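Local coordinates for succinate-semialdehyde dehydrogenase (Streptococcus pyogenes MGAS1882, PDB 4OGD), which oxidises succinic semialdehyde, to succinate as expected for this aldehyde dehydrogenase family member, with NADP+ as the bound cofactor, at residues Ala242-Leu247 / Lys280-Lys285; Phe269-Leu272 / Arg278-Glu281; Val124-Glu129 / Gln193-Lys198. All coordinates share one frame; numbering follows the deposited sequence.

Interaction 1: residues Ala242-Leu247 / Lys280-Lys285; sequences ADWDQL and KELLTK
Leu282 has CG anti to its backbone N (chi1 -179°), and CD2 continues the chain outward as its far methyl. Trp244 turns the other way at its first torsion: CG lies beside the backbone N (chi1 -78°), which swings the indole toward helix 276-288. The two groups meet where CD2 of Leu282 comes to 3.9 Å from CE3 of Trp244. The same methyl is 4.0 Å from CZ3 of Trp244. It approaches the six-membered part of the indole obliquely. Leu247 adds the second contact, with its CD2 4.1 Å from CD2 of Leu282. The CD2 methyl of Leu247 also sits over one face of the Trp244 ring, toward its rim. The leucine methyls and the indole therefore form one apolar cluster.

Trp244 opens helix 244-256. Asp243 is the N-cap, and its OD1 accepts from Gln246 N at 3.0 Å in a nearly straight bond (172°). A second, weak bond comes from Asp245 N. These bonds hold the first turn that carries Trp244 and Leu247.

No hydrogen bond joins the two segments, and the touch between them is apolar. Polar links between the same two helices lie beside it: Arg278 makes a cation-pi contact with Trp244, and Lys285 NZ forms a salt bridge with Glu248.

Interaction 2: residues Phe269-Leu272 / Arg278-Glu281; sequences FIVL and RFKE
Phe269 begins the contact from strand 268-272, packing against Phe279 of helix 276-288. Its CB lies 3.6 Å from CE2 of Phe279. Its ring receives the outer end of the other phenyl over one face: CZ of Phe279 is 3.6 Å from CD1 of Phe269, displaced toward the rim. The pair is oblique, with ring planes inclined at 53° and centroids 5.1 Å apart. Phe279 gets there with CG anti to its own N (chi1 -171°), which extends the ring from the helix toward the sheet. Phe269 also meets Phe236 edge-to-face.

Ile270 points away, to the other side of the sheet, where it packs on helix 374-382.

Val271 returns to the Phe279 side. Its CG2 is 4.0 Å from CB of Phe279, nearer the helix backbone than the phenylalanine pair. Trp244 and Leu251 of helix 244-256, Ile368 and Ile238 also touch the Phe279 side chain, so it meets one other helix and three strands.

All three touching residues are buried and apolar. This is a strand followed by a helix that folds back onto its sheet, as in the alpha/beta catalytic domain of aldehyde dehydrogenases.

Interaction 3: residues Val124-Glu129 / Gln193-Lys198; sequences VILAVE and QVIADK
The Rossmann-type domain, which binds the dinucleotide in this family, contains this contact. Strand 124-128 is the first of its parallel strands in the chain and lies between strands 152-155 and 200-206. Helix 188-196 belongs to the crossover that leads from strand 181-183, at one edge of the sheet, to strand 200-206 on the far side of strand 124-128. On the way it passes over the face of the sheet that carries Leu126. Ile125 and Ala127 point to the other face, where helix 136-148 packs. The central strand is thus covered by helices on both faces, as expected for this fold.

Leu126 is the one residue of its segment that touches the helix, and it points toward it. CG stands anti to the backbone N (chi1 169°), and CD2 makes the contact. That methyl meets two neighbouring residues of the helix. Val194 points its side chain toward the strand and crosses that of Leu126 at about a right angle, with CG1 touching. Ile195 begins more to one side, but its CG1 lies beside the backbone N (chi1 -62°), which brings the chain round to the leucine.

The contact is buried and wholly apolar, with no hydrogen bond across it. Val153 packs on Leu126 and Val200 on Val194, so neighbouring strands complete the core. Polar groups gather at the end of the helix instead. Lys224 NZ donates to Ile195 O, Asp197 OD2 pairs with Arg199, and Asp197 N reaches Val194 O at 3.1 Å.

The methyl CD2 of Leu126 lies 4.1 Å from CG1 of Val194 and 3.8 Å from CG1 of Ile195.

Interactions 1 and 2 are neighbours, with centres about 8 Å apart. Both use helix 276-288, and Phe279 of interaction 2 touches Trp244 and Leu247 of interaction 1. Interaction 1 joins helix to helix and is only partly buried, with charged residues close by. Interaction 2 joins the same helix to the sheet beneath and is buried and largely aromatic. Interaction 3 lies on the opposite side of the chain's centre, with its centre about 45 Å from that of interaction 2. It is also a buried strand-helix contact, but it is purely aliphatic and belongs to the Rossmann-type sheet. None of the three has a hydrogen bond across its segments.

Interaction 1: residues Ala242-Leu247 / Lys280-Lys285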
loop_
_atom_site.group_PDB
_atom_site.type_symbol
_atom_site.label_atom_id
_atom_site.label_comp_id
_atom_site.label_asym_id
_atom_site.label_seq_id
_atom_site.Cartn_x
_atom_site.Cartn_y
_atom_site.Cartn_z
ATOM N N ALA A 242 -30.621 -22.346 0.562
ATOM C CA ALA A 242 -29.878 -22.524 1.811
ATOM C C ALA A 242 -30.308 -23.789 2.545
ATOM O O ALA A 242 -31.482 -24.159 2.518
ATOM C CB ALA A 242 -30.055 -21.317 2.713
ATOM N N ASP A 243 -29.349 -24.442 3.193
ATOM C CA ASP A 243 -29.639 -25.552 4.098
ATOM C C ASP A 243 -29.925 -24.960 5.475
ATOM O O ASP A 243 -29.014 -24.478 6.150
ATOM C CB ASP A 243 -28.440 -26.508 4.156
ATOM C CG ASP A 243 -28.702 -27.742 5.018
ATOM O OD1 ASP A 243 -29.321 -27.619 6.094
ATOM O OD2 ASP A 243 -28.267 -28.842 4.617
ATOM N N TRP A 244 -31.187 -25.006 5.894
ATOM C CA TRP A 244 -31.616 -24.336 7.121
ATOM C C TRP A 244 -31.190 -25.049 8.407
ATOM O O TRP A 244 -31.111 -24.433 9.472
ATOM C CB TRP A 244 -33.128 -24.089 7.083
ATOM C CG TRP A 244 -33.452 -22.916 6.226
ATOM C CD1 TRP A 244 -33.380 -22.854 4.863
ATOM C CD2 TRP A 244 -33.838 -21.613 6.671
ATOM N NE1 TRP A 244 -33.716 -21.591 4.432
ATOM C CE2 TRP A 244 -34.002 -20.812 5.524
ATOM C CE3 TRP A 244 -34.061 -21.044 7.928
ATOM C CZ2 TRP A 244 -34.383 -19.471 5.599
ATOM C CZ3 TRP A 244 -34.446 -19.719 8.000
ATOM C CH2 TRP A 244 -34.603 -18.946 6.844
ATOM N N ASP A 245 -30.904 -26.341 8.305
ATOM C CA ASP A 245 -30.378 -27.091 9.444
ATOM C C ASP A 245 -28.954 -26.637 9.726
ATOM O O ASP A 245 -28.578 -26.363 10.869
ATOM C CB ASP A 245 -30.383 -28.592 9.142
ATOM C CG ASP A 245 -31.771 -29.202 9.225
ATOM O OD1 ASP A 245 -32.474 -28.944 10.224
ATOM O OD2 ASP A 245 -32.159 -29.936 8.290
ATOM N N GLN A 246 -28.161 -26.567 8.664
ATOM C CA GLN A 246 -26.788 -26.104 8.767
ATOM C C GLN A 246 -26.740 -24.631 9.136
ATOM O O GLN A 246 -25.853 -24.198 9.866
ATOM C CB GLN A 246 -26.040 -26.377 7.465
ATOM C CG GLN A 246 -25.808 -27.861 7.245
ATOM C CD GLN A 246 -25.185 -28.525 8.465
ATOM O OE1 GLN A 246 -25.776 -29.421 9.072
ATOM N NE2 GLN A 246 -23.989 -28.079 8.833
ATOM N N LEU A 247 -27.712 -23.869 8.648
ATOM C CA LEU A 247 -27.828 -22.459 8.998
ATOM C C LEU A 247 -27.934 -22.262 10.507
ATOM O O LEU A 247 -27.190 -21.478 11.104
ATOM C CB LEU A 247 -29.047 -21.853 8.306
ATOM C CG LEU A 247 -29.344 -20.390 8.610
ATOM C CD1 LEU A 247 -28.171 -19.520 8.202
ATOM C CD2 LEU A 247 -30.615 -19.959 7.891
ATOM N N LYS A 280 -36.661 -14.647 11.297
ATOM C CA LYS A 280 -36.879 -13.860 12.509
ATOM C C LYS A 280 -37.027 -14.805 13.684
ATOM O O LYS A 280 -36.408 -14.622 14.733
ATOM C CB LYS A 280 -38.137 -12.994 12.414
ATOM C CG LYS A 280 -37.989 -11.724 11.591
ATOM C CD LYS A 280 -39.020 -10.675 12.012
ATOM C CE LYS A 280 -40.425 -11.265 12.068
ATOM N NZ LYS A 280 -41.466 -10.214 12.254
ATOM N N GLU A 281 -37.839 -15.838 13.493
ATOM C CA GLU A 281 -38.056 -16.817 14.554
ATOM C C GLU A 281 -36.811 -17.631 14.891
ATOM O O GLU A 281 -36.537 -17.909 16.064
ATOM C CB GLU A 281 -39.216 -17.737 14.187
ATOM C CG GLU A 281 -40.553 -17.111 14.499
ATOM C CD GLU A 281 -40.567 -16.498 15.888
ATOM O OE1 GLU A 281 -40.837 -15.280 15.999
ATOM O OE2 GLU A 281 -40.292 -17.231 16.866
ATOM N N LEU A 282 -36.059 -18.014 13.864
ATOM C CA LEU A 282 -34.849 -18.795 14.071
ATOM C C LEU A 282 -33.782 -17.994 14.813
ATOM O O LEU A 282 -33.185 -18.489 15.773
ATOM C CB LEU A 282 -34.296 -19.304 12.740
ATOM C CG LEU A 282 -33.029 -20.150 12.848
ATOM C CD1 LEU A 282 -33.306 -21.388 13.682
ATOM C CD2 LEU A 282 -32.537 -20.546 11.473
ATOM N N LEU A 283 -33.539 -16.759 14.376
ATOM C CA LEU A 283 -32.516 -15.934 15.019
ATOM C C LEU A 283 -32.913 -15.605 16.465
ATOM O O LEU A 283 -32.069 -15.567 17.366
ATOM C CB LEU A 283 -32.250 -14.656 14.212
ATOM C CG LEU A 283 -31.007 -13.865 14.642
ATOM C CD1 LEU A 283 -29.744 -14.648 14.317
ATOM C CD2 LEU A 283 -30.958 -12.493 13.975
ATOM N N THR A 284 -34.208 -15.397 16.682
ATOM C CA THR A 284 -34.731 -15.189 18.030
ATOM C C THR A 284 -34.474 -16.405 18.921
ATOM O O THR A 284 -34.019 -16.270 20.064
ATOM C CB THR A 284 -36.236 -14.872 17.990
ATOM O OG1 THR A 284 -36.438 -13.630 17.295
ATOM C CG2 THR A 284 -36.793 -14.752 19.409
ATOM N N LYS A 285 -34.749 -17.590 18.387
ATOM C CA LYS A 285 -34.515 -18.839 19.110
ATOM C C LYS A 285 -33.055 -18.959 19.523
ATOM O O LYS A 285 -32.738 -19.269 20.675
ATOM C CB LYS A 285 -34.897 -20.027 18.228
ATOM C CG LYS A 285 -34.591 -21.391 18.843
ATOM C CD LYS A 285 -34.765 -22.494 17.813
ATOM C CE LYS A 285 -34.501 -23.866 18.391
ATOM N NZ LYS A 285 -34.439 -24.882 17.306
#

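Interaction 2: residues Phe269-Leu272 / Arg278-Glu281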
loop_
_atom_site.group_PDB
_atom_site.type_symbol
_atom_site.label_atom_id
_atom_site.label_comp_id
_atom_site.label_asym_id
_atom_site.label_seq_id
_atom_site.Cartn_x
_atom_site.Cartn_y
_atom_site.Cartn_z
ATOM N N PHE A 269 -27.884 -9.628 8.268
ATOM C CA PHE A 269 -28.470 -10.817 7.688
ATOM C C PHE A 269 -29.403 -10.391 6.576
ATOM O O PHE A 269 -30.307 -9.595 6.801
ATOM C CB PHE A 269 -29.243 -11.603 8.745
ATOM C CG PHE A 269 -28.359 -12.276 9.758
ATOM C CD1 PHE A 269 -27.615 -13.397 9.408
ATOM C CD2 PHE A 269 -28.269 -11.788 11.056
ATOM C CE1 PHE A 269 -26.798 -14.033 10.341
ATOM C CE2 PHE A 269 -27.439 -12.422 12.000
ATOM C CZ PHE A 269 -26.709 -13.543 11.636
ATOM N N ILE A 270 -29.171 -10.898 5.374
ATOM C CA ILE A 270 -30.007 -10.536 4.239
ATOM C C ILE A 270 -30.843 -11.755 3.848
ATOM O O ILE A 270 -30.298 -12.798 3.497
ATOM C CB ILE A 270 -29.137 -10.030 3.084
ATOM C CG1 ILE A 270 -28.360 -8.787 3.544
ATOM C CG2 ILE A 270 -29.986 -9.683 1.879
ATOM C CD1 ILE A 270 -27.480 -8.184 2.461
ATOM N N VAL A 271 -32.164 -11.625 3.951
ATOM C CA VAL A 271 -33.062 -12.769 3.820
ATOM C C VAL A 271 -34.182 -12.475 2.823
ATOM O O VAL A 271 -34.700 -11.360 2.762
ATOM C CB VAL A 271 -33.628 -13.183 5.202
ATOM C CG1 VAL A 271 -34.490 -12.088 5.786
ATOM C CG2 VAL A 271 -34.419 -14.463 5.098
ATOM N N LEU A 272 -34.528 -13.474 2.020
ATOM C CA LEU A 272 -35.595 -13.335 1.036
ATOM C C LEU A 272 -36.969 -13.248 1.716
ATOM O O LEU A 272 -37.173 -13.828 2.782
ATOM C CB LEU A 272 -35.522 -14.492 0.035
ATOM C CG LEU A 272 -34.219 -14.474 -0.765
ATOM C CD1 LEU A 272 -33.880 -15.826 -1.354
ATOM C CD2 LEU A 272 -34.321 -13.445 -1.871
ATOM N N ARG A 278 -39.636 -16.862 9.044
ATOM C CA ARG A 278 -38.921 -18.047 9.500
ATOM C C ARG A 278 -37.558 -17.683 10.082
ATOM O O ARG A 278 -37.166 -18.195 11.132
ATOM C CB ARG A 278 -38.765 -19.038 8.346
ATOM C CG ARG A 278 -38.094 -20.339 8.724
ATOM C CD ARG A 278 -37.846 -21.176 7.496
ATOM N NE ARG A 278 -37.275 -22.470 7.830
ATOM C CZ ARG A 278 -36.950 -23.388 6.931
ATOM N NH1 ARG A 278 -37.136 -23.148 5.641
ATOM N NH2 ARG A 278 -36.434 -24.539 7.324
ATOM N N PHE A 279 -36.841 -16.778 9.422
ATOM C CA PHE A 279 -35.547 -16.367 9.952
ATOM C C PHE A 279 -35.653 -15.514 11.221
ATOM O O PHE A 279 -34.818 -15.634 12.122
ATOM C CB PHE A 279 -34.703 -15.653 8.895
ATOM C CG PHE A 279 -33.300 -15.402 9.345
ATOM C CD1 PHE A 279 -32.385 -16.444 9.382
ATOM C CD2 PHE A 279 -32.904 -14.142 9.773
ATOM C CE1 PHE A 279 -31.094 -16.230 9.822
ATOM C CE2 PHE A 279 -31.610 -13.923 10.216
ATOM C CZ PHE A 279 -30.706 -14.972 10.235
ATOM N N LYS A 280 -36.661 -14.647 11.297
ATOM C CA LYS A 280 -36.879 -13.860 12.509
ATOM C C LYS A 280 -37.027 -14.805 13.684
ATOM O O LYS A 280 -36.408 -14.622 14.733
ATOM C CB LYS A 280 -38.137 -12.994 12.414
ATOM C CG LYS A 280 -37.989 -11.724 11.591
ATOM C CD LYS A 280 -39.020 -10.675 12.012
ATOM C CE LYS A 280 -40.425 -11.265 12.068
ATOM N NZ LYS A 280 -41.466 -10.214 12.254
ATOM N N GLU A 281 -37.839 -15.838 13.493
ATOM C CA GLU A 281 -38.056 -16.817 14.554
ATOM C C GLU A 281 -36.811 -17.631 14.891
ATOM O O GLU A 281 -36.537 -17.909 16.064
ATOM C CB GLU A 281 -39.216 -17.737 14.187
ATOM C CG GLU A 281 -40.553 -17.111 14.499
ATOM C CD GLU A 281 -40.567 -16.498 15.888
ATOM O OE1 GLU A 281 -40.837 -15.280 15.999
ATOM O OE2 GLU A 281 -40.292 -17.231 16.866
#

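Interaction 3: residues Val124-Glu129 / Gln193-Lys198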
loop_
_atom_site.group_PDB
_atom_site.type_symbol
_atom_site.label_atom_id
_atom_site.label_comp_id
_atom_site.label_asym_id
_atom_site.label_seq_id
_atom_site.Cartn_x
_atom_site.Cartn_y
_atom_site.Cartn_z
ATOM N N VAL A 124 12.085 -0.136 10.810
ATOM C CA VAL A 124 11.213 -0.286 11.977
ATOM C C VAL A 124 9.760 -0.068 11.565
ATOM O O VAL A 124 9.435 0.902 10.873
ATOM C CB VAL A 124 11.591 0.699 13.100
ATOM C CG1 VAL A 124 10.722 0.470 14.342
ATOM C CG2 VAL A 124 13.071 0.557 13.441
ATOM N N ILE A 125 8.893 -0.986 11.975
ATOM C CA ILE A 125 7.473 -0.898 11.648
ATOM C C ILE A 125 6.677 -0.550 12.900
ATOM O O ILE A 125 6.844 -1.191 13.940
ATOM C CB ILE A 125 6.958 -2.234 11.082
ATOM C CG1 ILE A 125 7.735 -2.615 9.820
ATOM C CG2 ILE A 125 5.461 -2.165 10.805
ATOM C CD1 ILE A 125 7.638 -1.583 8.717
ATOM N N LEU A 126 5.829 0.474 12.809
ATOM C CA LEU A 126 4.861 0.762 13.863
ATOM C C LEU A 126 3.579 -0.021 13.632
ATOM O O LEU A 126 2.933 0.121 12.588
ATOM C CB LEU A 126 4.533 2.257 13.921
ATOM C CG LEU A 126 3.341 2.615 14.809
ATOM C CD1 LEU A 126 3.597 2.293 16.280
ATOM C CD2 LEU A 126 2.958 4.085 14.650
ATOM N N ALA A 127 3.214 -0.840 14.612
ATOM C CA ALA A 127 1.943 -1.545 14.588
ATOM C C ALA A 127 1.001 -0.882 15.577
ATOM O O ALA A 127 1.360 -0.658 16.737
ATOM C CB ALA A 127 2.142 -3.024 14.936
ATOM N N VAL A 128 -0.193 -0.532 15.107
ATOM C CA VAL A 128 -1.221 0.029 15.975
ATOM C C VAL A 128 -2.348 -0.995 16.002
ATOM O O VAL A 128 -2.955 -1.266 14.972
ATOM C CB VAL A 128 -1.735 1.382 15.449
ATOM C CG1 VAL A 128 -2.773 1.959 16.404
ATOM C CG2 VAL A 128 -0.579 2.354 15.267
ATOM N N GLU A 129 -2.589 -1.591 17.171
ATOM C CA GLU A 129 -3.483 -2.743 17.289
ATOM C C GLU A 129 -4.594 -2.511 18.311
ATOM O O GLU A 129 -4.443 -1.693 19.226
ATOM C CB GLU A 129 -2.667 -4.009 17.615
ATOM C CG GLU A 129 -1.538 -4.295 16.610
ATOM C CD GLU A 129 -2.022 -4.450 15.171
ATOM O OE1 GLU A 129 -3.203 -4.802 14.966
ATOM O OE2 GLU A 129 -1.209 -4.223 14.232
ATOM N N GLN A 193 4.906 11.489 16.480
ATOM C CA GLN A 193 6.357 11.588 16.413
ATOM C C GLN A 193 6.982 10.303 15.880
ATOM O O GLN A 193 7.934 10.346 15.101
ATOM C CB GLN A 193 6.933 11.894 17.793
ATOM C CG GLN A 193 6.538 13.243 18.361
ATOM C CD GLN A 193 7.007 13.408 19.797
ATOM O OE1 GLN A 193 6.200 13.451 20.726
ATOM N NE2 GLN A 193 8.320 13.484 19.987
ATOM N N VAL A 194 6.446 9.162 16.302
ATOM C CA VAL A 194 6.937 7.872 15.822
ATOM C C VAL A 194 6.761 7.780 14.301
ATOM O O VAL A 194 7.674 7.388 13.581
ATOM C CB VAL A 194 6.253 6.685 16.551
ATOM C CG1 VAL A 194 6.632 5.354 15.905
ATOM C CG2 VAL A 194 6.650 6.677 18.032
ATOM N N ILE A 195 5.595 8.191 13.817
ATOM C CA ILE A 195 5.300 8.114 12.387
ATOM C C ILE A 195 6.213 9.037 11.576
ATOM O O ILE A 195 6.609 8.711 10.455
ATOM C CB ILE A 195 3.817 8.421 12.119
ATOM C CG1 ILE A 195 2.948 7.371 12.816
ATOM C CG2 ILE A 195 3.520 8.414 10.613
ATOM C CD1 ILE A 195 1.430 7.595 12.692
ATOM N N ALA A 196 6.577 10.174 12.161
ATOM C CA ALA A 196 7.434 11.137 11.480
ATOM C C ALA A 196 8.921 10.805 11.597
ATOM O O ALA A 196 9.758 11.472 10.997
ATOM C CB ALA A 196 7.169 12.539 12.014
ATOM N N ASP A 197 9.255 9.785 12.377
ATOM C CA ASP A 197 10.657 9.468 12.623
ATOM C C ASP A 197 11.211 8.695 11.436
ATOM O O ASP A 197 10.588 7.740 10.978
ATOM C CB ASP A 197 10.792 8.632 13.899
ATOM C CG ASP A 197 12.232 8.483 14.345
ATOM O OD1 ASP A 197 12.957 7.641 13.772
ATOM O OD2 ASP A 197 12.648 9.221 15.261
ATOM N N LYS A 198 12.379 9.094 10.938
ATOM C CA LYS A 198 12.916 8.470 9.731
ATOM C C LYS A 198 13.348 7.015 9.916
ATOM O O LYS A 198 13.561 6.306 8.937
ATOM C CB LYS A 198 14.053 9.303 9.132
ATOM C CG LYS A 198 15.295 9.375 9.981
ATOM C CD LYS A 198 16.289 10.312 9.328
ATOM C CE LYS A 198 17.653 10.228 9.973
ATOM N NZ LYS A 198 18.626 11.046 9.193
#